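RNA-dependent RNA Polymerase (Bombyx mori cytoplasmic polyhedrosis virus, PDB 6TZ0) catalyses RNA-templated RNA synthesis, transcribing the double-stranded viral genome conservatively and probably also making the complementary minus strands during replication. Local coordinates at residues I217-L222 with F769-P774. Numbering follows the deposited sequence.
Sequences IMSGIL and FRVRRP
Ser-219 and Arg-773 bring the two backbones together, their CA atoms 4.9 Å apart, where the end of helix 206-218 meets the loop 769-774. The carbonyl O of Ser-219 accepts two weak hydrogen bonds, from Arg-773 N at 2.6 Å and from Arg-772 N at 3.4 Å, both well bent. From this oxygen the side chains of the two arginines lead to different places. In Arg-773, CG leaves anti to the backbone N (chi1 -175°) and a bend at chi3 turns NE; the guanidinium lies beside the last helical turn, where NH2 is 2.9 Å from Ile-217 O and 3.3 Å from Met-218 O. Gly-220 sits over one face of that group, its CA 3.7 Å from Arg-773 NH1. Arg-772 instead runs extended past Gly-220, its CD 3.3 Å from Gly-220 O, and its NH2 bonds to Ser-60 O. Val-771 adds an apolar touch: CG2 rests 3.6 Å from Ser-219 CB, while Ser-219 OG turns back to bond Thr-215 O. The positive charge of Arg-773 beside the carbonyl ends of Ile-217 and Met-218 would probably complement the helix dipole. The helix closes in a Schellman motif, with Gly-220 at positive phi (83°) and its N bonded back to Ile-217 O, and this helix terminus joins the N-terminal region of the polymerase to the connection between helices 754-766 and 774-786, away from the annotated nucleotide and metal sites.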
ATOM      1  N   ILE A 217      28.494  17.994  -4.312  1.00 35.23           N
ATOM      2  CA  ILE A 217      29.496  19.054  -4.214  1.00 35.23           C
ATOM      3  C   ILE A 217      28.827  20.403  -3.967  1.00 35.23           C
ATOM      4  O   ILE A 217      29.287  21.191  -3.131  1.00 35.23           O
ATOM      5  CB  ILE A 217      30.375  19.089  -5.474  1.00 35.23           C
ATOM      6  CG1 ILE A 217      31.164  17.804  -5.623  1.00 35.23           C
ATOM      7  CG2 ILE A 217      31.368  20.226  -5.410  1.00 35.23           C
ATOM      8  CD1 ILE A 217      31.802  17.703  -6.967  1.00 35.23           C
ATOM      9  N   MET A 218      27.723  20.679  -4.671  1.00 38.17           N
ATOM     10  CA  MET A 218      26.960  21.909  -4.448  1.00 38.17           C
ATOM     11  C   MET A 218      26.379  21.983  -3.041  1.00 38.17           C
ATOM     12  O   MET A 218      26.171  23.078  -2.510  1.00 38.17           O
ATOM     13  CB  MET A 218      25.838  22.011  -5.483  1.00 38.17           C
ATOM     14  CG  MET A 218      26.269  22.416  -6.883  1.00 38.17           C
ATOM     15  SD  MET A 218      26.592  24.181  -7.035  1.00 38.17           S
ATOM     16  CE  MET A 218      28.364  24.204  -6.933  1.00 38.17           C
ATOM     17  N   SER A 219      26.129  20.834  -2.427  1.00 36.00           N
ATOM     18  CA  SER A 219      25.612  20.741  -1.074  1.00 36.00           C
ATOM     19  C   SER A 219      26.652  21.046  -0.005  1.00 36.00           C
ATOM     20  O   SER A 219      26.279  21.309   1.139  1.00 36.00           O
ATOM     21  CB  SER A 219      25.062  19.337  -0.862  1.00 36.00           C
ATOM     22  OG  SER A 219      23.937  19.118  -1.691  1.00 36.00           O
ATOM     23  N   GLY A 220      27.935  21.005  -0.336  1.00 34.95           N
ATOM     24  CA  GLY A 220      28.958  21.098   0.677  1.00 34.95           C
ATOM     25  C   GLY A 220      29.277  19.794   1.365  1.00 34.95           C
ATOM     26  O   GLY A 220      30.032  19.793   2.341  1.00 34.95           O
ATOM     27  N   ILE A 221      28.720  18.684   0.888  1.00 34.54           N
ATOM     28  CA  ILE A 221      28.966  17.384   1.498  1.00 34.54           C
ATOM     29  C   ILE A 221      30.262  16.780   0.973  1.00 34.54           C
ATOM     30  O   ILE A 221      31.101  16.300   1.743  1.00 34.54           O
ATOM     31  CB  ILE A 221      27.759  16.466   1.246  1.00 34.54           C
ATOM     32  CG1 ILE A 221      26.530  17.034   1.952  1.00 34.54           C
ATOM     33  CG2 ILE A 221      28.043  15.047   1.693  1.00 34.54           C
ATOM     34  CD1 ILE A 221      25.249  16.410   1.525  1.00 34.54           C
ATOM     35  N   LEU A 222      30.456  16.803  -0.338  1.00 35.66           N
ATOM     36  CA  LEU A 222      31.672  16.296  -0.948  1.00 35.66           C
ATOM     37  C   LEU A 222      32.528  17.447  -1.443  1.00 35.66           C
ATOM     38  O   LEU A 222      32.013  18.438  -1.964  1.00 35.66           O
ATOM     39  CB  LEU A 222      31.363  15.358  -2.112  1.00 35.66           C
ATOM     40  CG  LEU A 222      30.715  14.017  -1.799  1.00 35.66           C
ATOM     41  CD1 LEU A 222      30.415  13.300  -3.092  1.00 35.66           C
ATOM     42  CD2 LEU A 222      31.618  13.181  -0.931  1.00 35.66           C
ATOM     43  N   PHE A 769      17.233  21.085   5.695  1.00 36.52           N
ATOM     44  CA  PHE A 769      18.001  20.898   6.923  1.00 36.52           C
ATOM     45  C   PHE A 769      18.908  19.682   6.881  1.00 36.52           C
ATOM     46  O   PHE A 769      19.723  19.507   7.786  1.00 36.52           O
ATOM     47  CB  PHE A 769      17.127  20.788   8.183  1.00 36.52           C
ATOM     48  CG  PHE A 769      16.617  22.101   8.713  1.00 36.52           C
ATOM     49  CD1 PHE A 769      16.501  23.216   7.909  1.00 36.52           C
ATOM     50  CD2 PHE A 769      16.455  22.260  10.076  1.00 36.52           C
ATOM     51  CE1 PHE A 769      16.078  24.408   8.418  1.00 36.52           C
ATOM     52  CE2 PHE A 769      16.042  23.462  10.601  1.00 36.52           C
ATOM     53  CZ  PHE A 769      15.858  24.541   9.766  1.00 36.52           C
ATOM     54  N   ARG A 770      18.785  18.831   5.872  1.00 34.51           N
ATOM     55  CA  ARG A 770      19.653  17.670   5.748  1.00 34.51           C
ATOM     56  C   ARG A 770      20.875  17.955   4.887  1.00 34.51           C
ATOM     57  O   ARG A 770      21.584  17.030   4.488  1.00 34.51           O
ATOM     58  CB  ARG A 770      18.851  16.487   5.212  1.00 34.51           C
ATOM     59  CG  ARG A 770      18.173  16.724   3.898  1.00 34.51           C
ATOM     60  CD  ARG A 770      17.297  15.545   3.551  1.00 34.51           C
ATOM     61  NE  ARG A 770      16.134  15.414   4.421  1.00 34.51           N
ATOM     62  CZ  ARG A 770      15.294  14.386   4.382  1.00 34.51           C
ATOM     63  NH1 ARG A 770      15.490  13.402   3.521  1.00 34.51           N
ATOM     64  NH2 ARG A 770      14.253  14.340   5.195  1.00 34.51           N
ATOM     65  N   VAL A 771      21.150  19.227   4.629  1.00 34.76           N
ATOM     66  CA  VAL A 771      22.191  19.659   3.711  1.00 34.76           C
ATOM     67  C   VAL A 771      23.180  20.509   4.502  1.00 34.76           C
ATOM     68  O   VAL A 771      22.889  20.976   5.602  1.00 34.76           O
ATOM     69  CB  VAL A 771      21.582  20.440   2.525  1.00 34.76           C
ATOM     70  CG1 VAL A 771      21.265  21.878   2.893  1.00 34.76           C
ATOM     71  CG2 VAL A 771      22.396  20.341   1.300  1.00 34.76           C
ATOM     72  N   ARG A 772      24.361  20.711   3.932  1.00 33.61           N
ATOM     73  CA  ARG A 772      25.429  21.407   4.633  1.00 33.61           C
ATOM     74  C   ARG A 772      25.692  22.808   4.092  1.00 33.61           C
ATOM     75  O   ARG A 772      26.113  23.685   4.849  1.00 33.61           O
ATOM     76  CB  ARG A 772      26.702  20.557   4.574  1.00 33.61           C
ATOM     77  CG  ARG A 772      27.815  21.002   5.466  1.00 33.61           C
ATOM     78  CD  ARG A 772      28.934  19.995   5.467  1.00 33.61           C
ATOM     79  NE  ARG A 772      30.077  20.492   6.216  1.00 33.61           N
ATOM     80  CZ  ARG A 772      31.214  19.832   6.361  1.00 33.61           C
ATOM     81  NH1 ARG A 772      31.365  18.641   5.804  1.00 33.61           N
ATOM     82  NH2 ARG A 772      32.204  20.366   7.054  1.00 33.61           N
ATOM     83  N   ARG A 773      25.438  23.055   2.807  1.00 38.73           N
ATOM     84  CA  ARG A 773      25.539  24.395   2.229  1.00 38.73           C
ATOM     85  C   ARG A 773      24.295  24.658   1.388  1.00 38.73           C
ATOM     86  O   ARG A 773      24.227  24.240   0.221  1.00 38.73           O
ATOM     87  CB  ARG A 773      26.809  24.563   1.399  1.00 38.73           C
ATOM     88  CG  ARG A 773      27.006  25.977   0.898  1.00 38.73           C
ATOM     89  CD  ARG A 773      28.318  26.199   0.163  1.00 38.73           C
ATOM     90  NE  ARG A 773      28.412  25.480  -1.104  1.00 38.73           N
ATOM     91  CZ  ARG A 773      29.363  24.603  -1.397  1.00 38.73           C
ATOM     92  NH1 ARG A 773      30.316  24.337  -0.519  1.00 38.73           N
ATOM     93  NH2 ARG A 773      29.374  24.004  -2.576  1.00 38.73           N
ATOM     94  N   PRO A 774      23.289  25.341   1.944  1.00 40.96           N
ATOM     95  CA  PRO A 774      22.042  25.568   1.194  1.00 40.96           C
ATOM     96  C   PRO A 774      22.146  26.595   0.076  1.00 40.96           C
ATOM     97  O   PRO A 774      21.271  26.614  -0.802  1.00 40.96           O
ATOM     98  CB  PRO A 774      21.068  26.043   2.280  1.00 40.96           C
ATOM     99  CG  PRO A 774      21.643  25.548   3.551  1.00 40.96           C
ATOM    100  CD  PRO A 774      23.118  25.625   3.377  1.00 40.96           C
TER